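PDB 7D78: DltD domain-containing protein, which is an alpha/beta-hydrolase thioesterase, DcsB, that probably releases a polyketide chain by cyclising it to a medium-ring lactone. Local coordinates for residues V156-S161 with E273-A278; V259-P264 with E280-T285; D267-P272 with K294-V299. One frame throughout, in Å; residues are numbered along the deposited sequence.

Interaction 1 (V156-S161 with E273-A278)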
ATOM      1  N   VAL A 156     -19.654  -4.396  -7.964  1.00 20.13           N
ATOM      2  CA  VAL A 156     -20.924  -3.748  -7.676  1.00 23.92           C
ATOM      3  C   VAL A 156     -20.631  -2.485  -6.882  1.00 21.86           C
ATOM      4  O   VAL A 156     -19.980  -2.544  -5.831  1.00 20.01           O
ATOM      5  CB  VAL A 156     -21.868  -4.688  -6.915  1.00 26.07           C
ATOM      6  CG1 VAL A 156     -23.185  -3.981  -6.587  1.00 23.35           C
ATOM      7  CG2 VAL A 156     -22.095  -5.945  -7.728  1.00 26.08           C
ATOM      8  N   CYS A 157     -21.101  -1.347  -7.397  1.00 20.29           N
ATOM      9  CA  CYS A 157     -20.930  -0.015  -6.818  1.00 21.54           C
ATOM     10  C   CYS A 157     -19.534   0.192  -6.208  1.00 24.17           C
ATOM     11  O   CYS A 157     -19.417   0.554  -5.033  1.00 23.46           O
ATOM     12  CB  CYS A 157     -22.022   0.279  -5.792  1.00 19.11           C
ATOM     13  SG  CYS A 157     -22.107  -0.853  -4.355  1.00 24.24           S
ATOM     14  N   PRO A 158     -18.469  -0.022  -6.981  1.00 22.26           N
ATOM     15  CA  PRO A 158     -17.123   0.159  -6.419  1.00 19.80           C
ATOM     16  C   PRO A 158     -16.906   1.587  -5.931  1.00 21.51           C
ATOM     17  O   PRO A 158     -17.364   2.549  -6.547  1.00 21.47           O
ATOM     18  CB  PRO A 158     -16.198  -0.173  -7.596  1.00 22.41           C
ATOM     19  CG  PRO A 158     -17.029   0.074  -8.814  1.00 26.64           C
ATOM     20  CD  PRO A 158     -18.424  -0.332  -8.421  1.00 21.13           C
ATOM     21  N   ILE A 159     -16.201   1.713  -4.800  1.00 20.55           N
ATOM     22  CA  ILE A 159     -15.794   3.001  -4.250  1.00 21.75           C
ATOM     23  C   ILE A 159     -14.335   3.240  -4.627  1.00 20.75           C
ATOM     24  O   ILE A 159     -13.469   2.402  -4.348  1.00 19.99           O
ATOM     25  CB  ILE A 159     -15.965   3.058  -2.724  1.00 25.04           C
ATOM     26  CG1 ILE A 159     -17.437   3.024  -2.316  1.00 35.80           C
ATOM     27  CG2 ILE A 159     -15.430   4.384  -2.225  1.00 27.56           C
ATOM     28  CD1 ILE A 159     -17.628   2.993  -0.782  1.00 34.83           C
ATOM     29  N   LEU A 160     -14.049   4.399  -5.227  1.00 20.19           N
ATOM     30  CA  LEU A 160     -12.743   4.644  -5.816  1.00 21.93           C
ATOM     31  C   LEU A 160     -12.000   5.845  -5.248  1.00 22.24           C
ATOM     32  O   LEU A 160     -10.860   6.100  -5.664  1.00 23.69           O
ATOM     33  CB  LEU A 160     -12.883   4.806  -7.336  1.00 21.02           C
ATOM     34  CG  LEU A 160     -13.489   3.592  -8.039  1.00 21.85           C
ATOM     35  CD1 LEU A 160     -13.976   3.991  -9.431  1.00 28.70           C
ATOM     36  CD2 LEU A 160     -12.460   2.475  -8.132  1.00 20.85           C
ATOM     37  N   SER A 161     -12.594   6.585  -4.317  1.00 22.65           N
ATOM     38  CA  SER A 161     -11.915   7.686  -3.647  1.00 21.69           C
ATOM     39  C   SER A 161     -12.462   7.773  -2.227  1.00 21.58           C
ATOM     40  O   SER A 161     -13.541   7.245  -1.933  1.00 22.38           O
ATOM     41  CB  SER A 161     -12.110   9.018  -4.385  1.00 25.58           C
ATOM     42  OG  SER A 161     -13.490   9.341  -4.462  1.00 29.10           O
ATOM     43  N   GLU A 273     -20.379   8.951 -11.653  1.00 28.08           N
ATOM     44  CA  GLU A 273     -19.463   9.347 -12.720  1.00 31.80           C
ATOM     45  C   GLU A 273     -18.033   8.907 -12.431  1.00 28.87           C
ATOM     46  O   GLU A 273     -17.253   8.711 -13.367  1.00 24.04           O
ATOM     47  CB  GLU A 273     -19.516  10.858 -12.950  1.00 41.35           C
ATOM     48  CG  GLU A 273     -19.195  11.273 -14.395  1.00 53.27           C
ATOM     49  CD  GLU A 273     -20.343  11.023 -15.377  1.00 59.93           C
ATOM     50  OE1 GLU A 273     -21.507  10.877 -14.932  1.00 57.20           O
ATOM     51  OE2 GLU A 273     -20.079  10.984 -16.602  1.00 62.70           O
ATOM     52  N   GLU A 274     -17.670   8.748 -11.152  1.00 27.66           N
ATOM     53  CA  GLU A 274     -16.364   8.183 -10.819  1.00 27.34           C
ATOM     54  C   GLU A 274     -16.293   6.713 -11.212  1.00 27.36           C
ATOM     55  O   GLU A 274     -15.267   6.243 -11.728  1.00 25.33           O
ATOM     56  CB  GLU A 274     -16.080   8.340  -9.320  1.00 28.58           C
ATOM     57  CG  GLU A 274     -14.608   8.386  -8.971  1.00 31.37           C
ATOM     58  CD  GLU A 274     -14.356   8.833  -7.531  1.00 31.03           C
ATOM     59  OE1 GLU A 274     -15.200   8.552  -6.659  1.00 25.87           O
ATOM     60  OE2 GLU A 274     -13.312   9.468  -7.276  1.00 36.81           O
ATOM     61  N   GLN A 275     -17.374   5.971 -10.957  1.00 26.78           N
ATOM     62  CA  GLN A 275     -17.439   4.576 -11.376  1.00 27.49           C
ATOM     63  C   GLN A 275     -17.376   4.466 -12.895  1.00 26.43           C
ATOM     64  O   GLN A 275     -16.615   3.661 -13.438  1.00 25.82           O
ATOM     65  CB  GLN A 275     -18.714   3.928 -10.831  1.00 26.19           C
ATOM     66  CG  GLN A 275     -18.913   4.085  -9.314  1.00 24.01           C
ATOM     67  CD  GLN A 275     -20.161   3.393  -8.811  1.00 19.64           C
ATOM     68  OE1 GLN A 275     -20.538   2.331  -9.312  1.00 21.51           O
ATOM     69  NE2 GLN A 275     -20.813   3.991  -7.818  1.00 21.47           N
ATOM     70  N   LYS A 276     -18.155   5.295 -13.594  1.00 27.52           N
ATOM     71  CA  LYS A 276     -18.157   5.268 -15.055  1.00 25.55           C
ATOM     72  C   LYS A 276     -16.789   5.630 -15.628  1.00 28.43           C
ATOM     73  O   LYS A 276     -16.344   5.041 -16.624  1.00 28.39           O
ATOM     74  CB  LYS A 276     -19.221   6.226 -15.580  1.00 31.66           C
ATOM     75  CG  LYS A 276     -20.636   5.722 -15.416  1.00 32.09           C
ATOM     76  CD  LYS A 276     -21.644   6.864 -15.464  1.00 35.59           C
ATOM     77  CE  LYS A 276     -23.068   6.330 -15.519  1.00 39.40           C
ATOM     78  NZ  LYS A 276     -24.100   7.392 -15.298  1.00 38.95           N
ATOM     79  N   ALA A 277     -16.117   6.613 -15.028  1.00 27.16           N
ATOM     80  CA  ALA A 277     -14.809   7.016 -15.534  1.00 29.01           C
ATOM     81  C   ALA A 277     -13.822   5.856 -15.490  1.00 30.78           C
ATOM     82  O   ALA A 277     -13.057   5.644 -16.438  1.00 27.30           O
ATOM     83  CB  ALA A 277     -14.286   8.210 -14.733  1.00 25.19           C
ATOM     84  N   ALA A 278     -13.828   5.084 -14.398  1.00 24.63           N
ATOM     85  CA  ALA A 278     -12.956   3.918 -14.334  1.00 24.68           C
ATOM     86  C   ALA A 278     -13.368   2.877 -15.364  1.00 25.96           C
ATOM     87  O   ALA A 278     -12.513   2.316 -16.061  1.00 24.82           O
ATOM     88  CB  ALA A 278     -12.966   3.317 -12.925  1.00 26.21           C
TER
HETATM   89  O   HOH W   1     -15.926   6.180  -5.733  1.00 26.95           O

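Interaction 2 (V259-P264 with E280-T285)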
ATOM      1  N   VAL A 259     -14.674  -7.798 -17.263  1.00 21.63           N
ATOM      2  CA  VAL A 259     -15.151  -7.062 -16.099  1.00 19.14           C
ATOM      3  C   VAL A 259     -16.588  -6.615 -16.317  1.00 25.87           C
ATOM      4  O   VAL A 259     -16.915  -6.011 -17.345  1.00 23.21           O
ATOM      5  CB  VAL A 259     -14.244  -5.859 -15.762  1.00 22.91           C
ATOM      6  CG1 VAL A 259     -13.961  -5.014 -17.001  1.00 25.79           C
ATOM      7  CG2 VAL A 259     -14.868  -5.004 -14.639  1.00 21.46           C
ATOM      8  N   LEU A 260     -17.431  -6.890 -15.333  1.00 23.10           N
ATOM      9  CA  LEU A 260     -18.788  -6.375 -15.263  1.00 22.62           C
ATOM     10  C   LEU A 260     -18.858  -5.387 -14.111  1.00 27.08           C
ATOM     11  O   LEU A 260     -18.480  -5.723 -12.984  1.00 22.61           O
ATOM     12  CB  LEU A 260     -19.796  -7.508 -15.044  1.00 19.77           C
ATOM     13  CG  LEU A 260     -21.193  -7.067 -14.619  1.00 21.50           C
ATOM     14  CD1 LEU A 260     -21.881  -6.367 -15.789  1.00 25.40           C
ATOM     15  CD2 LEU A 260     -21.997  -8.279 -14.154  1.00 22.94           C
ATOM     16  N   MET A 261     -19.317  -4.171 -14.391  1.00 22.32           N
ATOM     17  CA  MET A 261     -19.569  -3.188 -13.349  1.00 22.04           C
ATOM     18  C   MET A 261     -21.059  -2.891 -13.257  1.00 28.78           C
ATOM     19  O   MET A 261     -21.708  -2.602 -14.273  1.00 25.40           O
ATOM     20  CB  MET A 261     -18.805  -1.891 -13.607  1.00 21.58           C
ATOM     21  CG  MET A 261     -19.027  -0.855 -12.514  1.00 22.63           C
ATOM     22  SD  MET A 261     -18.123   0.668 -12.832  1.00 25.53           S
ATOM     23  CE  MET A 261     -16.440   0.063 -12.933  1.00 23.98           C
ATOM     24  N   VAL A 262     -21.587  -2.943 -12.039  1.00 25.44           N
ATOM     25  CA  VAL A 262     -22.966  -2.584 -11.740  1.00 24.62           C
ATOM     26  C   VAL A 262     -22.946  -1.313 -10.900  1.00 27.93           C
ATOM     27  O   VAL A 262     -22.454  -1.319  -9.763  1.00 25.88           O
ATOM     28  CB  VAL A 262     -23.694  -3.717 -11.006  1.00 22.59           C
ATOM     29  CG1 VAL A 262     -25.142  -3.316 -10.707  1.00 25.28           C
ATOM     30  CG2 VAL A 262     -23.630  -5.006 -11.824  1.00 26.26           C
ATOM     31  N   THR A 263     -23.497  -0.231 -11.449  1.00 24.04           N
ATOM     32  CA  THR A 263     -23.470   1.079 -10.823  1.00 26.93           C
ATOM     33  C   THR A 263     -24.883   1.535 -10.499  1.00 27.45           C
ATOM     34  O   THR A 263     -25.754   1.507 -11.385  1.00 30.05           O
ATOM     35  CB  THR A 263     -22.794   2.100 -11.755  1.00 25.22           C
ATOM     36  OG1 THR A 263     -21.407   1.772 -11.886  1.00 25.33           O
ATOM     37  CG2 THR A 263     -22.933   3.532 -11.210  1.00 22.79           C
ATOM     38  N   PRO A 264     -25.158   1.966  -9.264  1.00 26.42           N
ATOM     39  CA  PRO A 264     -26.489   2.497  -8.947  1.00 27.87           C
ATOM     40  C   PRO A 264     -26.630   3.905  -9.502  1.00 27.53           C
ATOM     41  O   PRO A 264     -25.750   4.748  -9.306  1.00 22.49           O
ATOM     42  CB  PRO A 264     -26.525   2.499  -7.411  1.00 23.13           C
ATOM     43  CG  PRO A 264     -25.165   1.925  -6.954  1.00 27.82           C
ATOM     44  CD  PRO A 264     -24.243   2.087  -8.113  1.00 25.21           C
ATOM     45  N   GLU A 280     -14.822   3.219 -18.233  1.00 24.37           N
ATOM     46  CA  GLU A 280     -14.501   3.618 -19.599  1.00 32.38           C
ATOM     47  C   GLU A 280     -13.067   3.264 -19.969  1.00 32.26           C
ATOM     48  O   GLU A 280     -12.777   3.015 -21.143  1.00 28.59           O
ATOM     49  CB  GLU A 280     -14.730   5.123 -19.784  1.00 32.99           C
ATOM     50  CG  GLU A 280     -16.095   5.479 -20.369  1.00 49.50           C
ATOM     51  CD  GLU A 280     -16.414   6.966 -20.256  1.00 66.22           C
ATOM     52  OE1 GLU A 280     -17.516   7.315 -19.769  1.00 66.33           O
ATOM     53  OE2 GLU A 280     -15.559   7.788 -20.654  1.00 72.78           O
ATOM     54  N   LEU A 281     -12.160   3.224 -18.989  1.00 27.24           N
ATOM     55  CA  LEU A 281     -10.752   2.988 -19.290  1.00 24.07           C
ATOM     56  C   LEU A 281     -10.441   1.540 -19.657  1.00 30.30           C
ATOM     57  O   LEU A 281      -9.433   1.296 -20.328  1.00 27.00           O
ATOM     58  CB  LEU A 281      -9.884   3.396 -18.103  1.00 29.48           C
ATOM     59  CG  LEU A 281      -9.925   4.885 -17.756  1.00 31.97           C
ATOM     60  CD1 LEU A 281      -9.001   5.175 -16.575  1.00 34.94           C
ATOM     61  CD2 LEU A 281      -9.534   5.712 -18.973  1.00 33.12           C
ATOM     62  N   PHE A 282     -11.256   0.581 -19.224  1.00 26.82           N
ATOM     63  CA  PHE A 282     -10.932  -0.825 -19.443  1.00 25.59           C
ATOM     64  C   PHE A 282     -10.864  -1.126 -20.940  1.00 26.66           C
ATOM     65  O   PHE A 282     -11.821  -0.833 -21.668  1.00 23.43           O
ATOM     66  CB  PHE A 282     -11.972  -1.732 -18.782  1.00 21.66           C
ATOM     67  CG  PHE A 282     -11.922  -1.739 -17.270  1.00 24.95           C
ATOM     68  CD1 PHE A 282     -10.758  -2.072 -16.596  1.00 26.91           C
ATOM     69  CD2 PHE A 282     -13.055  -1.436 -16.524  1.00 22.99           C
ATOM     70  CE1 PHE A 282     -10.718  -2.096 -15.194  1.00 22.63           C
ATOM     71  CE2 PHE A 282     -13.024  -1.456 -15.124  1.00 24.94           C
ATOM     72  CZ  PHE A 282     -11.850  -1.784 -14.465  1.00 22.68           C
ATOM     73  N   PRO A 283      -9.758  -1.700 -21.438  1.00 27.75           N
ATOM     74  CA  PRO A 283      -9.677  -2.025 -22.874  1.00 25.62           C
ATOM     75  C   PRO A 283     -10.266  -3.380 -23.227  1.00 28.09           C
ATOM     76  O   PRO A 283     -10.601  -3.618 -24.393  1.00 30.86           O
ATOM     77  CB  PRO A 283      -8.169  -1.992 -23.151  1.00 27.36           C
ATOM     78  CG  PRO A 283      -7.558  -2.422 -21.827  1.00 24.31           C
ATOM     79  CD  PRO A 283      -8.453  -1.844 -20.760  1.00 22.02           C
ATOM     80  N   GLN A 284     -10.413  -4.268 -22.246  1.00 23.55           N
ATOM     81  CA  GLN A 284     -10.764  -5.660 -22.505  1.00 28.72           C
ATOM     82  C   GLN A 284     -12.282  -5.831 -22.622  1.00 29.27           C
ATOM     83  O   GLN A 284     -13.052  -4.864 -22.582  1.00 28.39           O
ATOM     84  CB  GLN A 284     -10.191  -6.556 -21.405  1.00 24.33           C
ATOM     85  CG  GLN A 284     -10.910  -6.431 -20.059  1.00 22.84           C
ATOM     86  CD  GLN A 284     -10.338  -5.338 -19.182  1.00 25.87           C
ATOM     87  OE1 GLN A 284      -9.964  -4.263 -19.660  1.00 25.10           O
ATOM     88  NE2 GLN A 284     -10.279  -5.599 -17.880  1.00 23.07           N
ATOM     89  N   THR A 285     -12.723  -7.086 -22.759  1.00 24.12           N
ATOM     90  CA  THR A 285     -14.144  -7.429 -22.698  1.00 27.81           C
ATOM     91  C   THR A 285     -14.779  -6.909 -21.415  1.00 27.49           C
ATOM     92  O   THR A 285     -14.270  -7.154 -20.318  1.00 25.26           O
ATOM     93  CB  THR A 285     -14.306  -8.951 -22.769  1.00 29.24           C
ATOM     94  OG1 THR A 285     -13.704  -9.447 -23.970  1.00 31.90           O
ATOM     95  CG2 THR A 285     -15.769  -9.342 -22.731  1.00 25.84           C
TER

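Interaction 3 (D267-P272 with K294-V299)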
ATOM      1  N   ASP A 267     -26.366   6.595  -6.642  1.00 24.24           N
ATOM      2  CA  ASP A 267     -25.366   6.285  -5.626  1.00 26.61           C
ATOM      3  C   ASP A 267     -24.920   7.571  -4.940  1.00 22.49           C
ATOM      4  O   ASP A 267     -24.222   8.390  -5.542  1.00 28.05           O
ATOM      5  CB  ASP A 267     -24.181   5.570  -6.270  1.00 27.43           C
ATOM      6  CG  ASP A 267     -23.322   4.840  -5.253  1.00 25.02           C
ATOM      7  OD1 ASP A 267     -23.191   5.355  -4.123  1.00 24.36           O
ATOM      8  OD2 ASP A 267     -22.775   3.763  -5.586  1.00 24.47           O
ATOM      9  N   THR A 268     -25.303   7.749  -3.675  1.00 24.05           N
ATOM     10  CA  THR A 268     -24.885   8.902  -2.886  1.00 25.92           C
ATOM     11  C   THR A 268     -23.613   8.653  -2.081  1.00 29.54           C
ATOM     12  O   THR A 268     -23.193   9.548  -1.340  1.00 28.07           O
ATOM     13  CB  THR A 268     -25.990   9.316  -1.911  1.00 27.20           C
ATOM     14  OG1 THR A 268     -26.378   8.167  -1.143  1.00 28.57           O
ATOM     15  CG2 THR A 268     -27.194   9.874  -2.664  1.00 34.63           C
ATOM     16  N   MET A 269     -23.022   7.458  -2.167  1.00 26.93           N
ATOM     17  CA  MET A 269     -21.774   7.150  -1.468  1.00 22.40           C
ATOM     18  C   MET A 269     -20.564   7.022  -2.376  1.00 26.93           C
ATOM     19  O   MET A 269     -19.457   7.372  -1.960  1.00 26.98           O
ATOM     20  CB  MET A 269     -21.884   5.862  -0.634  1.00 21.49           C
ATOM     21  CG  MET A 269     -22.586   6.005   0.730  1.00 29.88           C
ATOM     22  SD  MET A 269     -23.412   4.501   1.281  1.00 28.18           S
ATOM     23  CE  MET A 269     -22.196   3.608   2.218  1.00 38.52           C
ATOM     24  N   SER A 270     -20.732   6.483  -3.575  1.00 23.20           N
ATOM     25  CA  SER A 270     -19.668   6.444  -4.573  1.00 26.68           C
ATOM     26  C   SER A 270     -20.191   7.130  -5.824  1.00 25.77           C
ATOM     27  O   SER A 270     -21.108   6.597  -6.477  1.00 25.11           O
ATOM     28  CB  SER A 270     -19.253   5.003  -4.869  1.00 24.71           C
ATOM     29  OG  SER A 270     -18.332   4.941  -5.946  1.00 23.70           O
ATOM     30  N   PRO A 271     -19.675   8.300  -6.185  1.00 25.12           N
ATOM     31  CA  PRO A 271     -20.220   9.040  -7.342  1.00 25.84           C
ATOM     32  C   PRO A 271     -20.291   8.168  -8.582  1.00 30.37           C
ATOM     33  O   PRO A 271     -19.271   7.603  -9.017  1.00 27.67           O
ATOM     34  CB  PRO A 271     -19.215  10.183  -7.519  1.00 27.82           C
ATOM     35  CG  PRO A 271     -18.715  10.430  -6.120  1.00 29.90           C
ATOM     36  CD  PRO A 271     -18.650   9.072  -5.462  1.00 24.13           C
ATOM     37  N   PRO A 272     -21.488   8.001  -9.158  1.00 28.84           N
ATOM     38  CA  PRO A 272     -21.602   7.213 -10.400  1.00 28.65           C
ATOM     39  C   PRO A 272     -20.650   7.651 -11.501  1.00 30.21           C
ATOM     40  O   PRO A 272     -20.136   6.791 -12.225  1.00 28.17           O
ATOM     41  CB  PRO A 272     -23.077   7.409 -10.795  1.00 26.05           C
ATOM     42  CG  PRO A 272     -23.780   7.595  -9.491  1.00 29.50           C
ATOM     43  CD  PRO A 272     -22.810   8.374  -8.617  1.00 29.24           C
ATOM     44  N   LYS A 294     -31.603   3.179  -7.987  1.00 33.67           N
ATOM     45  CA  LYS A 294     -30.994   2.495  -6.854  1.00 33.44           C
ATOM     46  C   LYS A 294     -29.879   3.332  -6.237  1.00 30.15           C
ATOM     47  O   LYS A 294     -29.281   4.189  -6.894  1.00 30.88           O
ATOM     48  CB  LYS A 294     -30.448   1.130  -7.273  1.00 32.01           C
ATOM     49  CG  LYS A 294     -31.536   0.155  -7.673  1.00 35.39           C
ATOM     50  CD  LYS A 294     -32.671   0.176  -6.660  1.00 33.84           C
ATOM     51  CE  LYS A 294     -33.810  -0.736  -7.092  1.00 39.08           C
ATOM     52  NZ  LYS A 294     -33.430  -2.169  -7.028  1.00 47.17           N
ATOM     53  N   GLY A 295     -29.620   3.077  -4.951  1.00 31.79           N
ATOM     54  CA  GLY A 295     -28.510   3.659  -4.241  1.00 31.84           C
ATOM     55  C   GLY A 295     -27.404   2.652  -3.975  1.00 31.26           C
ATOM     56  O   GLY A 295     -27.444   1.505  -4.421  1.00 27.88           O
ATOM     57  N   HIS A 296     -26.399   3.112  -3.221  1.00 30.34           N
ATOM     58  CA  HIS A 296     -25.223   2.286  -2.939  1.00 26.38           C
ATOM     59  C   HIS A 296     -25.594   0.990  -2.223  1.00 34.26           C
ATOM     60  O   HIS A 296     -24.997  -0.062  -2.487  1.00 28.31           O
ATOM     61  CB  HIS A 296     -24.220   3.097  -2.112  1.00 23.50           C
ATOM     62  CG  HIS A 296     -22.838   2.519  -2.082  1.00 27.56           C
ATOM     63  ND1 HIS A 296     -21.974   2.600  -3.152  1.00 23.60           N
ATOM     64  CD2 HIS A 296     -22.156   1.887  -1.097  1.00 26.87           C
ATOM     65  CE1 HIS A 296     -20.827   2.027  -2.836  1.00 26.04           C
ATOM     66  NE2 HIS A 296     -20.912   1.580  -1.596  1.00 22.68           N
ATOM     67  N   LEU A 297     -26.573   1.038  -1.308  1.00 31.12           N
ATOM     68  CA  LEU A 297     -26.940  -0.144  -0.528  1.00 31.95           C
ATOM     69  C   LEU A 297     -28.126  -0.911  -1.091  1.00 35.66           C
ATOM     70  O   LEU A 297     -28.326  -2.067  -0.709  1.00 39.36           O
ATOM     71  CB  LEU A 297     -27.285   0.218   0.925  1.00 37.75           C
ATOM     72  CG  LEU A 297     -26.234   0.841   1.844  1.00 40.24           C
ATOM     73  CD1 LEU A 297     -24.872   0.208   1.664  1.00 40.89           C
ATOM     74  CD2 LEU A 297     -26.177   2.336   1.626  1.00 43.88           C
ATOM     75  N   THR A 298     -28.928  -0.299  -1.960  1.00 33.69           N
ATOM     76  CA  THR A 298     -30.114  -0.936  -2.516  1.00 32.26           C
ATOM     77  C   THR A 298     -29.897  -1.425  -3.937  1.00 35.85           C
ATOM     78  O   THR A 298     -30.848  -1.881  -4.581  1.00 32.06           O
ATOM     79  CB  THR A 298     -31.303   0.034  -2.479  1.00 34.97           C
ATOM     80  OG1 THR A 298     -30.992   1.207  -3.245  1.00 35.84           O
ATOM     81  CG2 THR A 298     -31.625   0.440  -1.039  1.00 28.20           C
ATOM     82  N   VAL A 299     -28.668  -1.332  -4.445  1.00 33.70           N
ATOM     83  CA  VAL A 299     -28.410  -1.682  -5.837  1.00 31.19           C
ATOM     84  C   VAL A 299     -28.765  -3.139  -6.115  1.00 36.27           C
ATOM     85  O   VAL A 299     -29.142  -3.487  -7.240  1.00 38.30           O
ATOM     86  CB  VAL A 299     -26.943  -1.364  -6.181  1.00 33.61           C
ATOM     87  CG1 VAL A 299     -26.001  -2.123  -5.244  1.00 30.76           C
ATOM     88  CG2 VAL A 299     -26.650  -1.655  -7.644  1.00 31.97           C
TER
HETATM   89  O   HOH W   2     -26.588   5.741  -1.893  1.00 29.47           O

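Interaction 1 (V156-S161 with E273-A278)
Ser-161 and Glu-274 make the direct polar link between the loop that follows strand 150-156 and helix 272-281. Ser-161 OG donates to Glu-274 OE2 at 2.8 Å, meeting the syn lone pair, the side on which the other carboxylate oxygen lies. That other oxygen serves the loop backbone: water 1 accepts from Leu-160 N and donates to Glu-274 OE1, both at 2.6 Å. The carboxylate therefore spans two successive loop residues. Glu-274 reaches them because CG is anti to its backbone N (chi1 -154°) and the chain runs extended beyond it. OE2 also forms a salt bridge with Lys-248 of helix 247-251, a second partner for the carboxylate.

Apolar packing lies next to this pair. Leu-160 turns one methyl into the helix surface, CD1 sitting 3.7 Å from Ala-278 CB and 3.5 Å from the backbone Glu-274 O. Leu-251 of helix 247-251 touches both Leu-160 and Ala-278.

Gln-275 carries the buried end of the contact. Its extended chain passes Pro-158 at a slant, and its amide oxygen OE1 comes 3.5 Å from Pro-158 CD and 3.4 Å from Cys-157 CA, in van der Waals contact. The polar bonds of this amide lead away from the loop: OE1 accepts from Thr-263 OG1, while NE2 donates to Ser-270 O and to Asp-267 OD2. These three bonds fix the rotation of the amide.

Such an arrangement, with a loop leaving strand 150-156 and packing on helix 272-281, of the beta-alpha-beta unit that begins with the neighbouring strand 259-264, belongs to the alpha/beta-hydrolase fold. Here Gln-275 is a second-shell residue to Asp-267, the probable acid of a Ser-His-Asp triad.

Interaction 2 (V259-P264 with E280-T285)
Val-259 N, at the start of strand 259-264, donates to Thr-285 O at 3.1 Å with an N-H...O angle of 154°, which ties the end of the turn after helix 272-281, just before strand 286-291 begins, to the first residue of the strand. On the side chains, Val-259 and Phe-282 meet at about a right angle. Val-259 CG1 sits over one face of the ring, offset toward the rim, in a CH-pi contact 4.0 Å from the Phe-282 centroid. Val-259 CG1 is placed between the backbone N and the carbonyl carbon (chi1 49°), which turns this methyl to the ring. Met-261 approaches differently, its CE lying near the ring plane at 4.3 Å from Phe-282 CE2. On the same side of the ring as the valine methyl, Gln-284 bends at chi2 so that NE2 comes 3.8 Å from Val-259 CG1; that amide donates to Thr-257 O and Val-254 O. An alanine in place of Phe-282 would probably leave the Val-259 and Met-261 methyls without their aromatic partner and open a gap between the strand and the turn. Met-155 of strand 150-156 also touches the ring. Apart from one backbone bond, dispersion and CH-pi forces thus join the strand to the closing turn of this beta-alpha-beta unit, without any charged pair.

Interaction 3 (D267-P272 with K294-V299)
His-296 and Asp-267 are joined by a hydrogen bond that, with Ser-134 on the far side of the imidazole, fits the Ser-His-Asp triad of alpha/beta hydrolases. His-296 ND1 donates to Asp-267 OD2 at 2.8 Å and nearly straight (173°). OD2 lies in the imidazole plane, and ND1 comes to it on the syn side, slightly out of the carboxylate plane, although carboxylate and ring planes are turned 52° apart. His-296 NE2 is hydrogen-bonded to Ser-134 OG, at the probable nucleophile elbow.

Around this pair, Met-269 crosses the imidazole at about a right angle, with CB over one face 4.0 Å from the His-296 centroid as a CH-pi contact. Met-269 SD stands oblique to the ring and 3.5 Å from Leu-297 CD2, and the bend at chi3 (90°) brings CE to 3.7 Å from His-296 CD2. Ser-270 CB adds an oblique contact, 3.9 Å from His-296 CE1.

The next shell sets the acid. Asp-267 OD1 receives two backbone donors of its own loop, forming an Asx turn with Met-269 N and an Asx motif with Ser-270 N, the latter reaching it from above the carboxylate plane. On the histidine side, Gly-295 N donates to Thr-298 OG1 at 2.9 Å, closing its loop on itself. Finally, water 2 joins the two loops, 2.5 Å from Thr-268 OG1 and accepting from His-296 N at 3.0 Å.

Following the chain, the loop 156-161 leaves strand 150-156, and interaction 1 closes over a hundred residues later at helix 272-281. Strand 259-264 and the loop 267-272 fall within that long excursion, but their partners, 280-285 and 294-299, come after it, so all three contacts cross one another and none nests. Interaction 2 closes a short beta-alpha-beta loop, and interaction 3 brings together the loops that follow its two strands. The contacts also touch directly: Cys-157 N bonds Val-262 O, Pro-158 O bonds Ser-270 OG, and Val-262 packs on Val-299. Together they tie the sheet's last strands to the probable catalytic loops.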